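Local coordinates for protein isocitrate dehydrogenase [NAD] subunit 2, mitochondrial (Saccharomyces cerevisiae, PDB 3BLX) that catalyses, together with subunit 1 in an allosteric octamer, the NAD-dependent oxidative decarboxylation of isocitrate to 2-oxoglutarate in the citric acid cycle, and also binds mitochondrial mRNA leaders, at residues K21-I27 and P50-C56; L81-K85 and M305-M309; E139-I145 and I157-T161. All coordinates share one frame. Numbering follows the deposited sequence.

Contact 1: K21-I27 and P50-C56; sequences KYTVSFI and PIEWESC
F26 turns the edge of its ring onto the face of the W53 indole. The F26 ring and the six-membered ring of W53 have centroids 4.9 Å apart and planes at 83°, a T-shaped pair, with F26 CD1 3.4 Å from W53 CE3. F26 chi1 is -146° and W53 chi1 is m (-54°). V24 (chi1 t) fills the space beside them. Its CG1 lies 3.4 Å from W53 CZ3 at the indole edge, and its CG2 3.7 Å from I51 CG2. The segments run parallel, 27° apart end to end, with 21-23 and 51-52 extended. The register is one to one, from K21 with P50 (CA-CA 4.3 Å) to I27 with C56 (CA-CA 4.7 Å). I27 has positive phi (phi/psi 75/81). Three backbone hydrogen bonds join them: Y22 N to P50 O (2.6 Å), E52 N to Y22 O (3.0 Å) and V24 N to E52 O (3.2 Å). Y22 and I51 point to one face, T23 and E52 to the other, where T23 CG2 is 3.1 Å from E52 OE2. W53 CA lies 3.4 Å from V24 O, a CA-H...O contact, and S25 CB 3.6 Å from C56 SG. S25 OG hydrogen-bonds to N80 and S76 of helix 71-80. K41 of helix 33-45 makes a cation-pi contact with F26. With that helix, strands 22-23 and 51-52 form a beta-alpha-beta unit of the isocitrate/isopropylmalate dehydrogenase fold.

Contact 2: L81-K85 and M305-M309; sequences LVALK and MLNHM
The side chain of M305 is the main bump. Its chi1 and chi2, both t, carry SD out toward the strand, and chi3 p (53°) turns CE. SD enters the hollow between V82 and L84, 3.4 Å from V82 CG1 and 3.8 Å from L84 CB. The same sulfur is 4.1 Å from A83 O, on the backbone between those two residues. V82 (chi1 t) is the answering bump. Its CG2 sits between H308 and M309, 4.2 Å from H308 ND1 and 4.2 Å from M309 CG, and meets the H308 ring at its edge. Strand 82-85 is extended, so V82 and L84 point toward the helix while A83 points away. The strand and helix segments run antiparallel at 175°, with axes 10.1 Å apart at closest approach. L84 and M305 are nearest in register, with CA atoms 7.6 Å apart. No hydrogen bond crosses the contact. H308 NE2 is hydrogen-bonded to G9 O. M305 also touches F277 of strand 275-279, the neighbour of strand 82-85 in the mixed sheet. This is the alpha/beta layering of the dehydrogenase fold: helix 296-309 packs antiparallel along strand 82-85, on one side of the sheet.

Contact 3: E139-I145 and I157-T161; sequences EGEYSGI and IKLIT
E139 loses 80 Å² to the contact. Its carboxylate meets T161: T161 OG1 donates to E139 OE1 (3.0 Å) and T161 N to E139 OE2 (3.1 Å). G140 N hydrogen-bonds to L159 O at 3.1 Å. I157 and I145 bury 67 and 59 Å². They form an antiparallel hydrogen-bonded pair, CA-CA 5.1 Å, with I145 N to I157 O 3.0 Å and I157 N to I145 O 2.8 Å. Their side chains share a face, CB to CB 4.2 Å. E139 to Y142 form a type II' turn, with G140 at phi 77°. The chain turns a corner at 141-143 before I145 pairs with I157. The corner carries E141 and Y142 toward the probable active site; Y142 is probably critical for catalysis, as in related enzymes, and its OH hydrogen-bonds to R135. The arrangement belongs to the beta hairpin of strands 140-148 and 153-161. Strand 153-161 also pairs antiparallel with a strand of subunit 1. T161 then N-caps helix 162-178, and E141 and K158 touch L245 of helix 244-258.

How the contacts relate
Contacts 1 and 2 touch and pack against each other, with centres 9 Å apart. S25 N lies 3.3 Å from V82 O, a probable hydrogen bond, so the 21-27 segment lies alongside strand 82-85. I51 CD1 packs 3.7 Å from L306 CD1, and V24 touches both V82 and M305. Contact 3 is separate: its nearest atoms are about 17 Å from contact 1 and about 13 Å from contact 2. It is the one at the predicted catalytic centre, where the E141 side chain is about 4 Å from that of D248, a probable metal ligand. R104, a probable substrate-binding residue, touches Y142; its side chain is about 11 Å from that of I27 and about 12 Å from that of A83.

Contact 1: K21-I27 and P50-C56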
ATOM      1  N   LYS B  21      54.303 -39.622 -24.680  1.00113.69           N
ATOM      2  CA  LYS B  21      53.492 -39.244 -23.534  1.00 91.37           C
ATOM      3  C   LYS B  21      52.212 -38.557 -24.000  1.00104.60           C
ATOM      4  O   LYS B  21      52.260 -37.640 -24.822  1.00106.94           O
ATOM      5  CB  LYS B  21      54.271 -38.286 -22.631  1.00 92.92           C
ATOM      6  CG  LYS B  21      55.357 -38.929 -21.781  1.00 89.19           C
ATOM      7  CD  LYS B  21      55.853 -37.956 -20.712  1.00 95.26           C
ATOM      8  CE  LYS B  21      56.649 -38.672 -19.625  1.00105.68           C
ATOM      9  NZ  LYS B  21      56.835 -37.851 -18.387  1.00 88.81           N
ATOM     10  N   TYR B  22      51.074 -39.002 -23.471  1.00100.96           N
ATOM     11  CA  TYR B  22      49.775 -38.404 -23.779  1.00 91.59           C
ATOM     12  C   TYR B  22      49.655 -36.981 -23.233  1.00 94.50           C
ATOM     13  O   TYR B  22      50.070 -36.702 -22.105  1.00 92.24           O
ATOM     14  CB  TYR B  22      48.651 -39.250 -23.186  1.00 81.61           C
ATOM     15  CG  TYR B  22      48.483 -40.604 -23.822  1.00 81.92           C
ATOM     16  CD1 TYR B  22      49.013 -41.748 -23.226  1.00 84.31           C
ATOM     17  CD2 TYR B  22      47.782 -40.745 -25.008  1.00 82.10           C
ATOM     18  CE1 TYR B  22      48.853 -42.989 -23.801  1.00 80.30           C
ATOM     19  CE2 TYR B  22      47.618 -41.983 -25.592  1.00 88.52           C
ATOM     20  CZ  TYR B  22      48.157 -43.099 -24.988  1.00 89.94           C
ATOM     21  OH  TYR B  22      47.992 -44.332 -25.572  1.00 90.42           O
ATOM     22  N   THR B  23      49.078 -36.088 -24.034  1.00 76.83           N
ATOM     23  CA  THR B  23      48.801 -34.725 -23.588  1.00 87.57           C
ATOM     24  C   THR B  23      47.465 -34.639 -22.838  1.00 90.07           C
ATOM     25  O   THR B  23      46.437 -35.100 -23.338  1.00 82.01           O
ATOM     26  CB  THR B  23      48.791 -33.742 -24.777  1.00 96.02           C
ATOM     27  OG1 THR B  23      48.309 -34.412 -25.952  1.00 88.63           O
ATOM     28  CG2 THR B  23      50.191 -33.226 -25.046  1.00 97.32           C
ATOM     29  N   VAL B  24      47.490 -34.051 -21.643  1.00 82.47           N
ATOM     30  CA  VAL B  24      46.300 -33.877 -20.809  1.00 66.90           C
ATOM     31  C   VAL B  24      46.175 -32.459 -20.204  1.00 73.09           C
ATOM     32  O   VAL B  24      47.005 -32.054 -19.392  1.00 71.40           O
ATOM     33  CB  VAL B  24      46.293 -34.909 -19.666  1.00 71.55           C
ATOM     34  CG1 VAL B  24      45.169 -34.613 -18.688  1.00 75.12           C
ATOM     35  CG2 VAL B  24      46.171 -36.318 -20.214  1.00 67.19           C
ATOM     36  N   SER B  25      45.136 -31.716 -20.589  1.00 71.07           N
ATOM     37  CA  SER B  25      44.913 -30.373 -20.051  1.00 62.67           C
ATOM     38  C   SER B  25      44.713 -30.463 -18.549  1.00 55.31           C
ATOM     39  O   SER B  25      44.289 -31.492 -18.051  1.00 57.55           O
ATOM     40  CB  SER B  25      43.692 -29.732 -20.702  1.00 51.73           C
ATOM     41  OG  SER B  25      43.827 -29.636 -22.105  1.00 54.00           O
ATOM     42  N   PHE B  26      45.018 -29.405 -17.813  1.00 58.73           N
ATOM     43  CA  PHE B  26      44.799 -29.472 -16.378  1.00 64.88           C
ATOM     44  C   PHE B  26      43.679 -28.588 -15.790  1.00 89.63           C
ATOM     45  O   PHE B  26      42.593 -29.082 -15.502  1.00 98.20           O
ATOM     46  CB  PHE B  26      46.089 -29.292 -15.606  1.00 69.84           C
ATOM     47  CG  PHE B  26      46.127 -30.093 -14.349  1.00 70.67           C
ATOM     48  CD1 PHE B  26      46.775 -31.307 -14.314  1.00 67.28           C
ATOM     49  CD2 PHE B  26      45.475 -29.656 -13.210  1.00 83.42           C
ATOM     50  CE1 PHE B  26      46.799 -32.063 -13.161  1.00 67.58           C
ATOM     51  CE2 PHE B  26      45.487 -30.411 -12.051  1.00 68.96           C
ATOM     52  CZ  PHE B  26      46.153 -31.617 -12.027  1.00 70.50           C
ATOM     53  N   ILE B  27      43.932 -27.298 -15.604  1.00 76.75           N
ATOM     54  CA  ILE B  27      42.992 -26.446 -14.877  1.00 77.53           C
ATOM     55  C   ILE B  27      43.120 -26.768 -13.412  1.00 61.65           C
ATOM     56  O   ILE B  27      42.329 -27.515 -12.871  1.00 55.03           O
ATOM     57  CB  ILE B  27      41.506 -26.666 -15.259  1.00 54.09           C
ATOM     58  CG1 ILE B  27      41.319 -26.727 -16.769  1.00 54.25           C
ATOM     59  CG2 ILE B  27      40.614 -25.581 -14.615  1.00 51.70           C
ATOM     60  CD1 ILE B  27      39.925 -27.072 -17.187  1.00 44.78           C
ATOM     61  N   PRO B  50      52.434 -42.205 -18.651  1.00 82.45           N
ATOM     62  CA  PRO B  50      52.637 -41.570 -19.965  1.00 84.25           C
ATOM     63  C   PRO B  50      51.863 -40.265 -20.171  1.00 83.82           C
ATOM     64  O   PRO B  50      51.112 -40.163 -21.134  1.00 82.43           O
ATOM     65  CB  PRO B  50      52.099 -42.615 -20.947  1.00 75.67           C
ATOM     66  CG  PRO B  50      52.029 -43.891 -20.170  1.00 82.46           C
ATOM     67  CD  PRO B  50      51.783 -43.519 -18.760  1.00 80.82           C
ATOM     68  N   ILE B  51      52.059 -39.280 -19.301  1.00 79.53           N
ATOM     69  CA  ILE B  51      51.266 -38.056 -19.349  1.00 90.90           C
ATOM     70  C   ILE B  51      52.087 -36.786 -19.093  1.00 89.16           C
ATOM     71  O   ILE B  51      52.832 -36.692 -18.111  1.00 73.24           O
ATOM     72  CB  ILE B  51      50.080 -38.123 -18.343  1.00 98.04           C
ATOM     73  CG1 ILE B  51      49.123 -39.252 -18.715  1.00 81.63           C
ATOM     74  CG2 ILE B  51      49.328 -36.795 -18.283  1.00 87.28           C
ATOM     75  CD1 ILE B  51      48.135 -39.565 -17.646  1.00 88.29           C
ATOM     76  N   GLU B  52      51.942 -35.818 -19.994  1.00 82.76           N
ATOM     77  CA  GLU B  52      52.479 -34.479 -19.802  1.00 90.43           C
ATOM     78  C   GLU B  52      51.308 -33.502 -19.663  1.00 95.05           C
ATOM     79  O   GLU B  52      50.373 -33.520 -20.465  1.00 80.07           O
ATOM     80  CB  GLU B  52      53.372 -34.088 -20.985  1.00 91.26           C
ATOM     81  CG  GLU B  52      52.663 -34.133 -22.330  1.00104.58           C
ATOM     82  CD  GLU B  52      53.593 -33.907 -23.505  1.00116.97           C
ATOM     83  OE1 GLU B  52      54.711 -34.477 -23.515  1.00121.46           O
ATOM     84  OE2 GLU B  52      53.188 -33.166 -24.424  1.00100.91           O
ATOM     85  N   TRP B  53      51.361 -32.653 -18.643  1.00 82.76           N
ATOM     86  CA  TRP B  53      50.281 -31.718 -18.368  1.00 77.84           C
ATOM     87  C   TRP B  53      50.260 -30.498 -19.294  1.00 73.31           C
ATOM     88  O   TRP B  53      50.976 -30.456 -20.285  1.00 83.97           O
ATOM     89  CB  TRP B  53      50.363 -31.286 -16.918  1.00 77.72           C
ATOM     90  CG  TRP B  53      50.373 -32.460 -15.978  1.00 96.09           C
ATOM     91  CD1 TRP B  53      51.367 -32.813 -15.112  1.00 96.65           C
ATOM     92  CD2 TRP B  53      49.338 -33.445 -15.820  1.00100.50           C
ATOM     93  NE1 TRP B  53      51.014 -33.945 -14.417  1.00 84.74           N
ATOM     94  CE2 TRP B  53      49.774 -34.352 -14.832  1.00 89.83           C
ATOM     95  CE3 TRP B  53      48.081 -33.643 -16.411  1.00 80.38           C
ATOM     96  CZ2 TRP B  53      49.001 -35.431 -14.422  1.00 84.24           C
ATOM     97  CZ3 TRP B  53      47.319 -34.715 -15.997  1.00 70.33           C
ATOM     98  CH2 TRP B  53      47.779 -35.594 -15.015  1.00 74.39           C
ATOM     99  N   GLU B  54      49.428 -29.513 -18.970  1.00 74.59           N
ATOM    100  CA  GLU B  54      49.253 -28.343 -19.821  1.00 73.16           C
ATOM    101  C   GLU B  54      48.264 -27.378 -19.185  1.00 74.82           C
ATOM    102  O   GLU B  54      47.269 -27.020 -19.794  1.00 89.83           O
ATOM    103  CB  GLU B  54      48.755 -28.762 -21.209  1.00 69.99           C
ATOM    104  CG  GLU B  54      48.779 -27.645 -22.259  1.00 90.52           C
ATOM    105  CD  GLU B  54      48.510 -28.145 -23.682  1.00108.65           C
ATOM    106  OE1 GLU B  54      48.621 -29.367 -23.923  1.00103.80           O
ATOM    107  OE2 GLU B  54      48.195 -27.309 -24.563  1.00101.50           O
ATOM    108  N   SER B  55      48.549 -26.953 -17.963  1.00 86.54           N
ATOM    109  CA  SER B  55      47.597 -26.177 -17.173  1.00 93.50           C
ATOM    110  C   SER B  55      46.880 -25.084 -17.962  1.00 91.04           C
ATOM    111  O   SER B  55      47.521 -24.249 -18.593  1.00 80.45           O
ATOM    112  CB  SER B  55      48.281 -25.594 -15.933  1.00 90.41           C
ATOM    113  OG  SER B  55      49.593 -25.162 -16.233  1.00 87.37           O
ATOM    114  N   CYS B  56      45.544 -25.112 -17.919  1.00 91.78           N
ATOM    115  CA  CYS B  56      44.697 -24.141 -18.610  1.00 77.78           C
ATOM    116  C   CYS B  56      44.074 -23.159 -17.639  1.00 84.76           C
ATOM    117  O   CYS B  56      43.877 -23.475 -16.471  1.00 86.40           O
ATOM    118  CB  CYS B  56      43.554 -24.850 -19.335  1.00 74.64           C
ATOM    119  SG  CYS B  56      44.043 -26.109 -20.515  1.00 87.21           S
TER

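Contact 2: L81-K85 and M305-M309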
ATOM      1  N   LEU B  81      41.493 -33.639 -25.823  1.00 73.84           N
ATOM      2  CA  LEU B  81      40.314 -34.504 -25.681  1.00 65.81           C
ATOM      3  C   LEU B  81      40.063 -34.963 -24.237  1.00 63.60           C
ATOM      4  O   LEU B  81      39.065 -35.642 -23.956  1.00 50.27           O
ATOM      5  CB  LEU B  81      40.387 -35.712 -26.623  1.00 66.61           C
ATOM      6  CG  LEU B  81      40.467 -35.461 -28.132  1.00 70.90           C
ATOM      7  CD1 LEU B  81      40.307 -36.769 -28.884  1.00 68.14           C
ATOM      8  CD2 LEU B  81      39.432 -34.440 -28.606  1.00 57.93           C
ATOM      9  N   VAL B  82      40.970 -34.590 -23.334  1.00 47.90           N
ATOM     10  CA  VAL B  82      40.827 -34.904 -21.919  1.00 42.04           C
ATOM     11  C   VAL B  82      41.321 -33.760 -21.053  1.00 58.28           C
ATOM     12  O   VAL B  82      42.272 -33.071 -21.423  1.00 70.22           O
ATOM     13  CB  VAL B  82      41.588 -36.172 -21.550  1.00 54.15           C
ATOM     14  CG1 VAL B  82      41.697 -36.306 -20.061  1.00 49.99           C
ATOM     15  CG2 VAL B  82      40.871 -37.360 -22.103  1.00 70.75           C
ATOM     16  N   ALA B  83      40.660 -33.550 -19.916  1.00 48.88           N
ATOM     17  CA  ALA B  83      41.062 -32.543 -18.934  1.00 41.95           C
ATOM     18  C   ALA B  83      40.801 -33.072 -17.539  1.00 41.05           C
ATOM     19  O   ALA B  83      39.978 -33.964 -17.360  1.00 37.82           O
ATOM     20  CB  ALA B  83      40.306 -31.250 -19.143  1.00 44.72           C
ATOM     21  N   LEU B  84      41.511 -32.524 -16.558  1.00 45.02           N
ATOM     22  CA  LEU B  84      41.334 -32.906 -15.165  1.00 46.27           C
ATOM     23  C   LEU B  84      41.328 -31.683 -14.268  1.00 53.94           C
ATOM     24  O   LEU B  84      42.385 -31.249 -13.844  1.00 78.44           O
ATOM     25  CB  LEU B  84      42.469 -33.826 -14.722  1.00 40.28           C
ATOM     26  CG  LEU B  84      42.543 -34.078 -13.220  1.00 48.52           C
ATOM     27  CD1 LEU B  84      41.531 -35.126 -12.836  1.00 54.49           C
ATOM     28  CD2 LEU B  84      43.924 -34.517 -12.817  1.00 35.43           C
ATOM     29  N   LYS B  85      40.157 -31.133 -13.958  1.00 44.17           N
ATOM     30  CA  LYS B  85      40.099 -29.884 -13.207  1.00 43.53           C
ATOM     31  C   LYS B  85      39.863 -30.068 -11.709  1.00 44.28           C
ATOM     32  O   LYS B  85      39.202 -30.999 -11.284  1.00 47.14           O
ATOM     33  CB  LYS B  85      39.056 -28.925 -13.808  1.00 53.29           C
ATOM     34  CG  LYS B  85      37.616 -29.329 -13.615  1.00 55.13           C
ATOM     35  CD  LYS B  85      36.648 -28.331 -14.253  1.00 67.76           C
ATOM     36  CE  LYS B  85      36.399 -27.126 -13.365  1.00 69.30           C
ATOM     37  NZ  LYS B  85      35.701 -27.476 -12.093  1.00 70.11           N
ATOM     38  N   MET B 305      39.873 -40.947 -15.098  1.00 49.93           N
ATOM     39  CA  MET B 305      40.456 -40.405 -16.321  1.00 53.67           C
ATOM     40  C   MET B 305      41.390 -41.426 -16.996  1.00 72.69           C
ATOM     41  O   MET B 305      41.282 -41.688 -18.201  1.00 65.49           O
ATOM     42  CB  MET B 305      41.195 -39.108 -16.021  1.00 44.97           C
ATOM     43  CG  MET B 305      41.695 -38.400 -17.256  1.00 49.85           C
ATOM     44  SD  MET B 305      42.717 -36.982 -16.894  1.00 53.23           S
ATOM     45  CE  MET B 305      43.957 -37.689 -15.793  1.00 69.32           C
ATOM     46  N   LEU B 306      42.299 -42.007 -16.216  1.00 73.46           N
ATOM     47  CA  LEU B 306      43.173 -43.073 -16.713  1.00 64.13           C
ATOM     48  C   LEU B 306      42.334 -44.142 -17.405  1.00 63.09           C
ATOM     49  O   LEU B 306      42.498 -44.398 -18.597  1.00 58.49           O
ATOM     50  CB  LEU B 306      43.991 -43.675 -15.564  1.00 59.73           C
ATOM     51  CG  LEU B 306      45.420 -43.165 -15.278  1.00 63.39           C
ATOM     52  CD1 LEU B 306      45.750 -41.852 -15.967  1.00 49.86           C
ATOM     53  CD2 LEU B 306      45.681 -43.071 -13.773  1.00 47.13           C
ATOM     54  N   ASN B 307      41.416 -44.737 -16.650  1.00 59.48           N
ATOM     55  CA  ASN B 307      40.502 -45.743 -17.186  1.00 61.81           C
ATOM     56  C   ASN B 307      39.779 -45.309 -18.453  1.00 65.57           C
ATOM     57  O   ASN B 307      39.390 -46.135 -19.259  1.00 70.82           O
ATOM     58  CB  ASN B 307      39.471 -46.164 -16.138  1.00 50.99           C
ATOM     59  CG  ASN B 307      40.019 -47.176 -15.156  1.00 71.70           C
ATOM     60  OD1 ASN B 307      40.695 -48.128 -15.545  1.00 80.84           O
ATOM     61  ND2 ASN B 307      39.729 -46.978 -13.872  1.00 66.03           N
ATOM     62  N   HIS B 308      39.579 -44.015 -18.629  1.00 59.73           N
ATOM     63  CA  HIS B 308      38.858 -43.547 -19.803  1.00 74.05           C
ATOM     64  C   HIS B 308      39.825 -43.493 -20.985  1.00 79.87           C
ATOM     65  O   HIS B 308      39.415 -43.533 -22.160  1.00 71.42           O
ATOM     66  CB  HIS B 308      38.189 -42.189 -19.516  1.00 57.11           C
ATOM     67  CG  HIS B 308      37.577 -41.538 -20.721  1.00 59.84           C
ATOM     68  ND1 HIS B 308      38.019 -40.331 -21.219  1.00 62.23           N
ATOM     69  CD2 HIS B 308      36.563 -41.923 -21.527  1.00 71.27           C
ATOM     70  CE1 HIS B 308      37.306 -39.998 -22.279  1.00 47.70           C
ATOM     71  NE2 HIS B 308      36.415 -40.949 -22.488  1.00 74.30           N
ATOM     72  N   MET B 309      41.114 -43.436 -20.648  1.00 77.99           N
ATOM     73  CA  MET B 309      42.177 -43.312 -21.634  1.00 81.66           C
ATOM     74  C   MET B 309      42.721 -44.678 -22.049  1.00 92.46           C
ATOM     75  O   MET B 309      43.266 -44.828 -23.143  1.00 93.97           O
ATOM     76  CB  MET B 309      43.296 -42.404 -21.110  1.00 69.84           C
ATOM     77  CG  MET B 309      42.945 -40.926 -21.144  1.00 72.37           C
ATOM     78  SD  MET B 309      44.275 -39.835 -20.615  1.00 85.08           S
ATOM     79  CE  MET B 309      44.651 -40.543 -19.027  1.00 63.47           C
TER

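Contact 3: E139-I145 and I157-T161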
ATOM      1  N   GLU B 139      19.707 -30.849 -20.732  1.00 60.32           N
ATOM      2  CA  GLU B 139      18.425 -30.183 -20.614  1.00 49.54           C
ATOM      3  C   GLU B 139      17.917 -30.166 -19.173  1.00 45.82           C
ATOM      4  O   GLU B 139      18.696 -30.087 -18.239  1.00 62.87           O
ATOM      5  CB  GLU B 139      17.418 -30.874 -21.528  1.00 44.78           C
ATOM      6  CG  GLU B 139      17.271 -32.329 -21.234  1.00 38.03           C
ATOM      7  CD  GLU B 139      16.858 -33.128 -22.446  1.00 61.35           C
ATOM      8  OE1 GLU B 139      16.837 -32.552 -23.546  1.00 37.59           O
ATOM      9  OE2 GLU B 139      16.566 -34.338 -22.293  1.00 67.22           O
ATOM     10  N   GLY B 140      16.605 -30.235 -18.995  1.00 38.88           N
ATOM     11  CA  GLY B 140      16.038 -30.215 -17.668  1.00 40.92           C
ATOM     12  C   GLY B 140      16.026 -28.813 -17.099  1.00 51.33           C
ATOM     13  O   GLY B 140      15.803 -27.845 -17.816  1.00 48.18           O
ATOM     14  N   GLU B 141      16.262 -28.710 -15.802  1.00 48.71           N
ATOM     15  CA  GLU B 141      16.295 -27.422 -15.139  1.00 60.22           C
ATOM     16  C   GLU B 141      17.544 -26.609 -15.459  1.00 48.36           C
ATOM     17  O   GLU B 141      17.633 -25.449 -15.096  1.00 56.77           O
ATOM     18  CB  GLU B 141      16.164 -27.614 -13.629  1.00 85.01           C
ATOM     19  CG  GLU B 141      17.134 -28.649 -13.049  1.00 92.54           C
ATOM     20  CD  GLU B 141      16.751 -29.085 -11.642  1.00108.20           C
ATOM     21  OE1 GLU B 141      15.619 -28.758 -11.205  1.00107.40           O
ATOM     22  OE2 GLU B 141      17.576 -29.758 -10.981  1.00 98.43           O
ATOM     23  N   TYR B 142      18.508 -27.215 -16.143  1.00 55.48           N
ATOM     24  CA  TYR B 142      19.699 -26.490 -16.595  1.00 72.23           C
ATOM     25  C   TYR B 142      19.386 -25.560 -17.772  1.00 61.76           C
ATOM     26  O   TYR B 142      19.827 -24.412 -17.786  1.00 68.44           O
ATOM     27  CB  TYR B 142      20.848 -27.453 -16.945  1.00 66.98           C
ATOM     28  CG  TYR B 142      21.494 -28.085 -15.728  1.00 84.61           C
ATOM     29  CD1 TYR B 142      20.899 -27.973 -14.460  1.00 74.08           C
ATOM     30  CD2 TYR B 142      22.680 -28.818 -15.842  1.00 83.08           C
ATOM     31  CE1 TYR B 142      21.468 -28.558 -13.338  1.00 81.38           C
ATOM     32  CE2 TYR B 142      23.261 -29.413 -14.721  1.00 93.96           C
ATOM     33  CZ  TYR B 142      22.650 -29.281 -13.471  1.00105.08           C
ATOM     34  OH  TYR B 142      23.221 -29.866 -12.361  1.00 93.16           O
ATOM     35  N   SER B 143      18.622 -26.066 -18.745  1.00 33.95           N
ATOM     36  CA  SER B 143      18.124 -25.251 -19.857  1.00 56.15           C
ATOM     37  C   SER B 143      16.715 -24.651 -19.562  1.00 58.93           C
ATOM     38  O   SER B 143      15.961 -24.298 -20.464  1.00 47.70           O
ATOM     39  CB  SER B 143      18.161 -26.036 -21.189  1.00 58.91           C
ATOM     40  OG  SER B 143      17.239 -27.115 -21.227  1.00 56.76           O
ATOM     41  N   GLY B 144      16.391 -24.505 -18.284  1.00 47.49           N
ATOM     42  CA  GLY B 144      15.073 -24.069 -17.866  1.00 37.52           C
ATOM     43  C   GLY B 144      14.802 -22.564 -17.903  1.00 55.69           C
ATOM     44  O   GLY B 144      15.714 -21.734 -17.794  1.00 43.65           O
ATOM     45  N   ILE B 145      13.525 -22.214 -18.044  1.00 28.83           N
ATOM     46  CA  ILE B 145      13.120 -20.831 -18.139  1.00 37.27           C
ATOM     47  C   ILE B 145      12.100 -20.478 -17.058  1.00 27.57           C
ATOM     48  O   ILE B 145      11.133 -21.172 -16.845  1.00 21.74           O
ATOM     49  CB  ILE B 145      12.540 -20.540 -19.527  1.00 38.23           C
ATOM     50  CG1 ILE B 145      13.639 -20.651 -20.591  1.00 40.49           C
ATOM     51  CG2 ILE B 145      11.889 -19.173 -19.568  1.00 29.35           C
ATOM     52  CD1 ILE B 145      13.156 -20.381 -22.011  1.00 51.33           C
ATOM     53  N   ILE B 157       9.447 -23.438 -16.975  1.00 21.94           N
ATOM     54  CA  ILE B 157       9.333 -24.186 -18.208  1.00 21.83           C
ATOM     55  C   ILE B 157      10.569 -25.062 -18.303  1.00 20.86           C
ATOM     56  O   ILE B 157      11.690 -24.568 -18.243  1.00 33.54           O
ATOM     57  CB  ILE B 157       9.260 -23.199 -19.390  1.00 29.29           C
ATOM     58  CG1 ILE B 157       8.152 -22.184 -19.144  1.00 23.61           C
ATOM     59  CG2 ILE B 157       8.975 -23.879 -20.684  1.00 21.36           C
ATOM     60  CD1 ILE B 157       8.076 -21.119 -20.220  1.00 37.60           C
ATOM     61  N   LYS B 158      10.362 -26.362 -18.421  1.00 22.73           N
ATOM     62  CA  LYS B 158      11.472 -27.337 -18.496  1.00 30.71           C
ATOM     63  C   LYS B 158      11.289 -28.283 -19.686  1.00 29.35           C
ATOM     64  O   LYS B 158      10.174 -28.670 -20.030  1.00 20.66           O
ATOM     65  CB  LYS B 158      11.606 -28.147 -17.198  1.00 12.06           C
ATOM     66  CG  LYS B 158      12.270 -27.397 -16.047  1.00 53.12           C
ATOM     67  CD  LYS B 158      12.022 -28.103 -14.719  1.00 59.32           C
ATOM     68  CE  LYS B 158      12.077 -27.124 -13.542  1.00 85.96           C
ATOM     69  NZ  LYS B 158      11.438 -27.669 -12.299  1.00 86.57           N
ATOM     70  N   LEU B 159      12.394 -28.648 -20.308  1.00 31.63           N
ATOM     71  CA  LEU B 159      12.350 -29.424 -21.527  1.00 37.95           C
ATOM     72  C   LEU B 159      13.042 -30.751 -21.338  1.00 37.32           C
ATOM     73  O   LEU B 159      14.081 -30.831 -20.670  1.00 37.87           O
ATOM     74  CB  LEU B 159      13.103 -28.675 -22.612  1.00 47.14           C
ATOM     75  CG  LEU B 159      12.380 -28.623 -23.932  1.00 46.46           C
ATOM     76  CD1 LEU B 159      11.106 -27.881 -23.728  1.00 40.89           C
ATOM     77  CD2 LEU B 159      13.251 -27.894 -24.899  1.00 60.70           C
ATOM     78  N   ILE B 160      12.471 -31.788 -21.933  1.00 32.84           N
ATOM     79  CA  ILE B 160      13.167 -33.074 -22.059  1.00 50.98           C
ATOM     80  C   ILE B 160      13.008 -33.626 -23.489  1.00 24.71           C
ATOM     81  O   ILE B 160      11.923 -33.588 -24.042  1.00 38.06           O
ATOM     82  CB  ILE B 160      12.717 -34.097 -20.969  1.00 30.80           C
ATOM     83  CG1 ILE B 160      13.775 -35.157 -20.746  1.00 48.01           C
ATOM     84  CG2 ILE B 160      11.452 -34.795 -21.350  1.00 33.62           C
ATOM     85  CD1 ILE B 160      13.268 -36.322 -19.924  1.00 51.93           C
ATOM     86  N   THR B 161      14.087 -34.104 -24.101  1.00 30.91           N
ATOM     87  CA  THR B 161      14.014 -34.602 -25.485  1.00 40.54           C
ATOM     88  C   THR B 161      14.444 -36.049 -25.601  1.00 36.08           C
ATOM     89  O   THR B 161      15.282 -36.506 -24.833  1.00 32.83           O
ATOM     90  CB  THR B 161      14.874 -33.784 -26.492  1.00 38.51           C
ATOM     91  OG1 THR B 161      16.270 -33.944 -26.198  1.00 47.21           O
ATOM     92  CG2 THR B 161      14.503 -32.306 -26.495  1.00 28.74           C
TER